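Local atomic coordinates of putative uncharacterized protein (Toxoplasma gondii, PDB entry 4FBD), a protein that is of unknown function, a conserved parasite protein of the DUF3228 family whose chain folds into two mixed beta sheets flanked by helices. Residues D35-Y45 with A178-V186; V99-P107 with A143-D151. One frame throughout, in Å; residues are numbered along the deposited sequence.

Contact 1: D35-Y45 with A178-V186; sequences DLPLGLDPFCY and APAWSIIAV
A short parallel edge strand, G39-L40, pairs here with strand 181-189 at the border of the five-stranded mixed sheet, G39 lying beside S182 and L40 beside I183. Backbone hydrogen bonds run from G39 N to W181 O at 2.9 Å, nearly straight and in the carbonyl plane, and from I183 N to G39 O at 2.9 Å, where the donor sits 48° above the carbonyl plane. A third, from D41 N to I183 O, is a weak, bent hydrogen bond formed as the chain leaves the strand. Glycine suits position 39 because P179 and S182 press on it: P179 CG stands 3.6 Å from G39 CA, on the face where a side chain would emerge and where S182 OG also comes close. On the other face L40 reaches back to its partner. With CG anti to the backbone N (chi1 177°), its CD1 lies 3.4 Å from I183 CB, while its side chain also touches F66 and L67 of helix 63-76. L38 CD2 packs on W181 CB at 3.7 Å, and both side chains lean on L154 of the next strand. Beside them a water bridges P37 O and W181 N, just before the strand pairing begins. The arrangement is a two-residue parallel edge strand added to strand 181-189 of a mixed sheet, with L38 and L40 against helix 63-76.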
loop_
_atom_site.group_PDB
_atom_site.type_symbol
_atom_site.label_atom_id
_atom_site.label_comp_id
_atom_site.label_asym_id
_atom_site.label_seq_id
_atom_site.Cartn_x
_atom_site.Cartn_y
_atom_site.Cartn_z
ATOM N N ASP A 35 -21.180 -28.188 23.964
ATOM C CA ASP A 35 -20.130 -27.268 23.531
ATOM C C ASP A 35 -20.557 -25.804 23.832
ATOM O O ASP A 35 -20.252 -24.869 23.077
ATOM C CB ASP A 35 -19.812 -27.492 22.041
ATOM C CG ASP A 35 -19.353 -28.937 21.743
ATOM O OD1 ASP A 35 -19.426 -29.798 22.655
ATOM O OD2 ASP A 35 -18.923 -29.214 20.601
ATOM N N LEU A 36 -21.291 -25.645 24.937
ATOM C CA LEU A 36 -21.749 -24.353 25.445
ATOM C C LEU A 36 -21.845 -24.459 26.963
ATOM O O LEU A 36 -22.095 -25.527 27.494
ATOM C CB LEU A 36 -23.105 -23.940 24.860
ATOM C CG LEU A 36 -23.168 -23.521 23.386
ATOM C CD1 LEU A 36 -24.592 -23.220 22.978
ATOM C CD2 LEU A 36 -22.287 -22.319 23.105
ATOM N N PRO A 37 -21.672 -23.352 27.674
ATOM C CA PRO A 37 -21.423 -22.001 27.203
ATOM C C PRO A 37 -20.012 -21.770 26.681
ATOM O O PRO A 37 -19.133 -22.619 26.828
ATOM C CB PRO A 37 -21.612 -21.172 28.465
ATOM C CG PRO A 37 -21.153 -22.084 29.562
ATOM C CD PRO A 37 -21.552 -23.455 29.141
ATOM N N LEU A 38 -19.826 -20.612 26.067
ATOM C CA LEU A 38 -18.535 -20.195 25.582
ATOM C C LEU A 38 -17.719 -19.691 26.746
ATOM O O LEU A 38 -18.269 -19.142 27.721
ATOM C CB LEU A 38 -18.685 -19.034 24.610
ATOM C CG LEU A 38 -19.472 -19.275 23.338
ATOM C CD1 LEU A 38 -19.609 -17.949 22.647
ATOM C CD2 LEU A 38 -18.842 -20.310 22.445
ATOM N N GLY A 39 -16.410 -19.842 26.644
ATOM C CA GLY A 39 -15.507 -19.335 27.664
ATOM C C GLY A 39 -14.835 -18.073 27.175
ATOM O O GLY A 39 -15.150 -17.548 26.106
ATOM N N LEU A 40 -13.887 -17.592 27.944
ATOM C CA LEU A 40 -13.150 -16.410 27.584
ATOM C C LEU A 40 -11.758 -16.509 28.145
ATOM O O LEU A 40 -11.573 -16.333 29.334
ATOM C CB LEU A 40 -13.845 -15.169 28.142
ATOM C CG LEU A 40 -13.142 -13.821 27.912
ATOM C CD1 LEU A 40 -13.048 -13.499 26.454
ATOM C CD2 LEU A 40 -13.888 -12.709 28.624
ATOM N N ASP A 41 -10.781 -16.809 27.295
ATOM C CA ASP A 41 -9.391 -16.898 27.733
ATOM C C ASP A 41 -8.870 -15.484 28.034
ATOM O O ASP A 41 -8.543 -14.726 27.102
ATOM C CB ASP A 41 -8.515 -17.557 26.662
ATOM C CG ASP A 41 -7.035 -17.532 27.023
ATOM O OD1 ASP A 41 -6.715 -17.686 28.233
ATOM O OD2 ASP A 41 -6.198 -17.353 26.093
ATOM N N PRO A 42 -8.753 -15.133 29.335
ATOM C CA PRO A 42 -8.311 -13.774 29.668
ATOM C C PRO A 42 -6.854 -13.462 29.297
ATOM O O PRO A 42 -6.498 -12.292 29.187
ATOM C CB PRO A 42 -8.531 -13.686 31.191
ATOM C CG PRO A 42 -9.320 -14.938 31.565
ATOM C CD PRO A 42 -8.921 -15.951 30.547
ATOM N N PHE A 43 -6.031 -14.486 29.071
ATOM C CA PHE A 43 -4.627 -14.255 28.720
ATOM C C PHE A 43 -4.456 -13.797 27.256
ATOM O O PHE A 43 -3.381 -13.902 26.678
ATOM C CB PHE A 43 -3.769 -15.487 29.059
ATOM C CG PHE A 43 -2.282 -15.229 29.007
ATOM C CD1 PHE A 43 -1.689 -14.355 29.910
ATOM C CD2 PHE A 43 -1.474 -15.879 28.076
ATOM C CE1 PHE A 43 -0.311 -14.109 29.874
ATOM C CE2 PHE A 43 -0.102 -15.642 28.032
ATOM C CZ PHE A 43 0.481 -14.756 28.935
ATOM N N CYS A 44 -5.538 -13.296 26.670
ATOM C CA CYS A 44 -5.518 -12.725 25.320
ATOM C C CYS A 44 -6.533 -11.581 25.342
ATOM O O CYS A 44 -6.234 -10.477 24.889
ATOM C CB CYS A 44 -5.820 -13.751 24.238
ATOM S SG CYS A 44 -5.268 -13.179 22.598
ATOM N N TYR A 45 -7.742 -11.859 25.834
ATOM C CA TYR A 45 -8.704 -10.792 26.104
ATOM C C TYR A 45 -9.540 -11.169 27.323
ATOM O O TYR A 45 -9.374 -10.597 28.404
ATOM C CB TYR A 45 -9.633 -10.422 24.942
ATOM C CG TYR A 45 -9.917 -8.938 25.034
ATOM C CD1 TYR A 45 -10.442 -8.376 26.210
ATOM C CD2 TYR A 45 -9.593 -8.081 23.986
ATOM C CE1 TYR A 45 -10.654 -7.008 26.327
ATOM C CE2 TYR A 45 -9.814 -6.704 24.084
ATOM C CZ TYR A 45 -10.343 -6.172 25.258
ATOM O OH TYR A 45 -10.558 -4.812 25.360
ATOM N N ALA A 178 -12.919 -27.577 30.632
ATOM C CA ALA A 178 -12.827 -26.210 30.136
ATOM C C ALA A 178 -13.803 -26.047 28.986
ATOM O O ALA A 178 -14.094 -26.992 28.280
ATOM C CB ALA A 178 -11.393 -25.909 29.668
ATOM N N PRO A 179 -14.318 -24.843 28.777
ATOM C CA PRO A 179 -15.237 -24.715 27.647
ATOM C C PRO A 179 -14.626 -25.221 26.320
ATOM O O PRO A 179 -13.399 -25.135 26.118
ATOM C CB PRO A 179 -15.496 -23.203 27.576
ATOM C CG PRO A 179 -15.204 -22.672 28.962
ATOM C CD PRO A 179 -14.174 -23.592 29.552
ATOM N N ALA A 180 -15.469 -25.738 25.429
ATOM C CA ALA A 180 -14.988 -26.247 24.145
ATOM C C ALA A 180 -14.453 -25.098 23.291
ATOM O O ALA A 180 -13.436 -25.227 22.631
ATOM C CB ALA A 180 -16.088 -27.009 23.421
ATOM N N TRP A 181 -15.134 -23.961 23.355
ATOM C CA TRP A 181 -14.744 -22.779 22.606
ATOM C C TRP A 181 -14.545 -21.635 23.532
ATOM O O TRP A 181 -15.356 -21.419 24.413
ATOM C CB TRP A 181 -15.856 -22.394 21.624
ATOM C CG TRP A 181 -16.038 -23.424 20.598
ATOM C CD1 TRP A 181 -16.955 -24.421 20.596
ATOM C CD2 TRP A 181 -15.234 -23.606 19.432
ATOM N NE1 TRP A 181 -16.795 -25.204 19.482
ATOM C CE2 TRP A 181 -15.740 -24.727 18.751
ATOM C CE3 TRP A 181 -14.138 -22.925 18.896
ATOM C CZ2 TRP A 181 -15.187 -25.193 17.560
ATOM C CZ3 TRP A 181 -13.593 -23.378 17.700
ATOM C CH2 TRP A 181 -14.121 -24.500 17.046
ATOM N N SER A 182 -13.476 -20.875 23.333
ATOM C CA SER A 182 -13.260 -19.696 24.155
ATOM C C SER A 182 -12.951 -18.485 23.310
ATOM O O SER A 182 -12.246 -18.569 22.319
ATOM C CB SER A 182 -12.156 -19.907 25.205
ATOM O OG SER A 182 -12.616 -20.762 26.236
ATOM N N ILE A 183 -13.471 -17.354 23.747
ATOM C CA ILE A 183 -13.249 -16.087 23.075
ATOM C C ILE A 183 -11.788 -15.652 23.307
ATOM O O ILE A 183 -11.350 -15.526 24.453
ATOM C CB ILE A 183 -14.199 -15.024 23.647
ATOM C CG1 ILE A 183 -15.658 -15.436 23.366
ATOM C CG2 ILE A 183 -13.835 -13.614 23.110
ATOM C CD1 ILE A 183 -16.665 -14.654 24.148
ATOM N N ILE A 184 -11.045 -15.463 22.219
ATOM C CA ILE A 184 -9.657 -15.021 22.281
ATOM C C ILE A 184 -9.484 -13.597 21.691
ATOM O O ILE A 184 -8.486 -12.925 21.940
ATOM C CB ILE A 184 -8.696 -16.042 21.620
ATOM C CG1 ILE A 184 -9.041 -16.298 20.159
ATOM C CG2 ILE A 184 -8.686 -17.368 22.375
ATOM C CD1 ILE A 184 -8.597 -15.229 19.222
ATOM N N ALA A 185 -10.480 -13.143 20.936
ATOM C CA ALA A 185 -10.467 -11.805 20.363
ATOM C C ALA A 185 -11.880 -11.292 20.242
ATOM O O ALA A 185 -12.815 -12.061 20.051
ATOM C CB ALA A 185 -9.784 -11.801 18.978
ATOM N N VAL A 186 -12.015 -9.975 20.339
ATOM C CA VAL A 186 -13.294 -9.279 20.207
ATOM C C VAL A 186 -13.062 -8.053 19.346
ATOM O O VAL A 186 -12.254 -7.208 19.666
ATOM C CB VAL A 186 -13.837 -8.816 21.569
ATOM C CG1 VAL A 186 -15.176 -8.146 21.373
ATOM C CG2 VAL A 186 -13.937 -9.980 22.521
HETATM O O HOH W 1 -17.552 -23.682 24.667
#

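Contact 2: V99-P107 with A143-D151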
loop_
_atom_site.group_PDB
_atom_site.type_symbol
_atom_site.label_atom_id
_atom_site.label_comp_id
_atom_site.label_asym_id
_atom_site.label_seq_id
_atom_site.Cartn_x
_atom_site.Cartn_y
_atom_site.Cartn_z
ATOM N N VAL A 99 -21.369 -3.549 25.012
ATOM C CA VAL A 99 -20.415 -2.815 25.864
ATOM C C VAL A 99 -20.079 -1.438 25.304
ATOM O O VAL A 99 -19.322 -0.683 25.898
ATOM C CB VAL A 99 -19.104 -3.590 26.054
ATOM C CG1 VAL A 99 -19.406 -4.967 26.614
ATOM C CG2 VAL A 99 -18.371 -3.712 24.755
ATOM N N GLY A 100 -20.646 -1.105 24.152
ATOM C CA GLY A 100 -20.364 0.189 23.511
ATOM C C GLY A 100 -18.929 0.345 23.030
ATOM O O GLY A 100 -18.385 1.431 23.043
ATOM N N ALA A 101 -18.306 -0.745 22.607
ATOM C CA ALA A 101 -16.938 -0.685 22.094
ATOM C C ALA A 101 -16.911 0.122 20.777
ATOM O O ALA A 101 -17.855 0.089 19.982
ATOM C CB ALA A 101 -16.370 -2.104 21.880
ATOM N N LEU A 102 -15.844 0.878 20.594
ATOM C CA LEU A 102 -15.652 1.692 19.409
ATOM C C LEU A 102 -14.888 0.886 18.352
ATOM O O LEU A 102 -14.021 0.085 18.693
ATOM C CB LEU A 102 -14.867 2.960 19.761
ATOM C CG LEU A 102 -15.479 3.837 20.862
ATOM C CD1 LEU A 102 -14.585 5.053 21.176
ATOM C CD2 LEU A 102 -16.919 4.268 20.473
ATOM N N PRO A 103 -15.208 1.110 17.061
ATOM C CA PRO A 103 -14.533 0.435 15.978
ATOM C C PRO A 103 -13.089 0.926 15.818
ATOM O O PRO A 103 -12.714 1.944 16.380
ATOM C CB PRO A 103 -15.355 0.839 14.766
ATOM C CG PRO A 103 -15.910 2.112 15.105
ATOM C CD PRO A 103 -16.212 2.045 16.555
ATOM N N GLY A 104 -12.319 0.219 15.000
ATOM C CA GLY A 104 -10.896 0.519 14.769
ATOM C C GLY A 104 -10.697 1.392 13.566
ATOM O O GLY A 104 -9.577 1.746 13.244
ATOM N N SER A 105 -11.786 1.767 12.902
ATOM C CA SER A 105 -11.687 2.594 11.716
ATOM C C SER A 105 -12.953 3.417 11.443
ATOM O O SER A 105 -13.989 3.206 12.055
ATOM C CB SER A 105 -11.393 1.692 10.543
ATOM O OG SER A 105 -12.402 0.739 10.437
ATOM N N LEU A 106 -12.834 4.374 10.519
ATOM C CA LEU A 106 -13.920 5.267 10.137
ATOM C C LEU A 106 -14.059 5.333 8.620
ATOM O O LEU A 106 -13.096 5.076 7.894
ATOM C CB LEU A 106 -13.666 6.695 10.648
ATOM C CG LEU A 106 -13.742 6.936 12.154
ATOM C CD1 LEU A 106 -12.972 8.176 12.535
ATOM C CD2 LEU A 106 -15.192 7.019 12.631
ATOM N N PRO A 107 -15.255 5.688 8.148
ATOM C CA PRO A 107 -15.494 5.842 6.731
ATOM C C PRO A 107 -14.844 7.117 6.221
ATOM O O PRO A 107 -14.752 8.113 6.951
ATOM C CB PRO A 107 -17.026 5.944 6.598
ATOM C CG PRO A 107 -17.579 6.083 7.985
ATOM C CD PRO A 107 -16.500 5.697 8.959
ATOM N N ALA A 143 -15.700 11.623 16.194
ATOM C CA ALA A 143 -16.379 10.884 15.108
ATOM C C ALA A 143 -16.754 9.471 15.482
ATOM O O ALA A 143 -17.797 8.973 15.073
ATOM C CB ALA A 143 -15.478 10.848 13.860
ATOM N N LEU A 144 -15.889 8.795 16.219
ATOM C CA LEU A 144 -16.149 7.408 16.631
ATOM C C LEU A 144 -17.368 7.198 17.547
ATOM O O LEU A 144 -17.543 7.872 18.540
ATOM C CB LEU A 144 -14.947 6.864 17.355
ATOM C CG LEU A 144 -13.742 6.549 16.503
ATOM C CD1 LEU A 144 -12.523 6.521 17.413
ATOM C CD2 LEU A 144 -13.952 5.227 15.784
ATOM N N MET A 145 -18.157 6.190 17.227
ATOM C CA MET A 145 -19.319 5.860 17.986
ATOM C C MET A 145 -19.314 4.345 18.170
ATOM O O MET A 145 -18.571 3.649 17.471
ATOM C CB MET A 145 -20.556 6.290 17.202
ATOM C CG MET A 145 -20.829 7.776 17.250
ATOM S SD MET A 145 -21.343 8.322 18.893
ATOM C CE MET A 145 -22.910 7.496 19.045
ATOM N N PRO A 146 -20.116 3.836 19.124
ATOM C CA PRO A 146 -20.216 2.401 19.333
ATOM C C PRO A 146 -20.581 1.698 18.061
ATOM O O PRO A 146 -21.488 2.125 17.372
ATOM C CB PRO A 146 -21.354 2.280 20.348
ATOM C CG PRO A 146 -21.183 3.475 21.188
ATOM C CD PRO A 146 -20.719 4.579 20.245
ATOM N N ALA A 147 -19.859 0.633 17.756
ATOM C CA ALA A 147 -20.113 -0.174 16.557
ATOM C C ALA A 147 -21.369 -0.974 16.721
ATOM O O ALA A 147 -21.773 -1.294 17.821
ATOM C CB ALA A 147 -18.945 -1.119 16.300
ATOM N N ALA A 148 -21.959 -1.333 15.600
ATOM C CA ALA A 148 -23.153 -2.125 15.566
ATOM C C ALA A 148 -22.966 -3.538 16.156
ATOM O O ALA A 148 -23.863 -4.070 16.844
ATOM C CB ALA A 148 -23.625 -2.208 14.143
ATOM N N PHE A 149 -21.790 -4.125 15.937
ATOM C CA PHE A 149 -21.552 -5.501 16.360
ATOM C C PHE A 149 -20.192 -5.780 16.947
ATOM O O PHE A 149 -19.292 -4.966 16.878
ATOM C CB PHE A 149 -21.653 -6.431 15.142
ATOM C CG PHE A 149 -22.909 -6.269 14.351
ATOM C CD1 PHE A 149 -24.110 -6.776 14.822
ATOM C CD2 PHE A 149 -22.883 -5.647 13.103
ATOM C CE1 PHE A 149 -25.283 -6.626 14.075
ATOM C CE2 PHE A 149 -24.048 -5.490 12.355
ATOM C CZ PHE A 149 -25.242 -5.978 12.834
ATOM N N LEU A 150 -20.082 -6.966 17.543
ATOM C CA LEU A 150 -18.836 -7.505 18.028
ATOM C C LEU A 150 -18.619 -8.819 17.278
ATOM O O LEU A 150 -19.515 -9.676 17.249
ATOM C CB LEU A 150 -18.885 -7.783 19.531
ATOM C CG LEU A 150 -19.151 -6.563 20.406
ATOM C CD1 LEU A 150 -19.333 -6.981 21.836
ATOM C CD2 LEU A 150 -18.026 -5.522 20.233
ATOM N N ASP A 151 -17.463 -8.953 16.633
ATOM C CA ASP A 151 -17.095 -10.174 15.959
ATOM C C ASP A 151 -16.329 -10.875 17.064
ATOM O O ASP A 151 -15.277 -10.383 17.503
ATOM C CB ASP A 151 -16.206 -9.879 14.754
ATOM C CG ASP A 151 -15.990 -11.092 13.843
ATOM O OD1 ASP A 151 -16.507 -12.191 14.145
ATOM O OD2 ASP A 151 -15.301 -10.923 12.788
#
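The two segments run at 127° to each other, meet most closely in the backbone at L102 and P146, and share one hydrogen bond, from A147 N to A101 O. Two loops meet here, one leading into strand 105-107 of the four-stranded mixed sheet, the other into strand 149-156 of the five-stranded one. The bond is 3.0 Å long and approaches A101 O nearly along the C=O axis; the same oxygen accepts a further hydrogen bond from N97, with a C-H contact from P146 CA beside them. The N97 amide also reaches A147 O and so ties both loops together. G100 has a positive phi of 66°, a backbone conformation that glycine adopts easily, and its CA rests 3.9 Å from P146 CB. Small residues suit the middle of the crossing: A101 CB meets L150 CD2, and A147 CB approaches P103 CD, while both alanines touch A188 of strand 181-189. L102 CD2 lies over the M145-P146 peptide, 3.3 Å from M145 C, and then against P146 CD at 3.8 Å. Toward the other sheet the packing is mainly aliphatic. L144, with CG anti to its carbonyl carbon (chi1 -73°), touches P103 CG with its CD2 at 3.7 Å. It slides past the P103 ring in the opposite direction and crosses the L106 side chain at about a right angle. L106, backed by Y139 and A140 of helix 137-140, brings CD2 to 3.8 Å from L144 CD2 and CD1 to 3.9 Å from A143 CB.

Overall arrangement
Contact 1 and contact 2 both reach the five-stranded sheet, through the neighbouring strands 181-189 and 149-156, and their centres lie 22 Å apart. They touch where V186 CG1 packs 4.0 Å from L150 CD2. Along the chain, contact 2 is nested inside the long loop that contact 1 closes. Both are partly buried, each with four buried residues and an exposed margin: L38, G39, S182 and I183 against P37 and C44 in contact 1; A101, L106, A147 and L150 against L102, M145 and P146 in contact 2. Contact 1 relies on repeated backbone hydrogen bonds and a bridging water; contact 2 depends on a single backbone bond and on leucine, proline and alanine packing between the sheets.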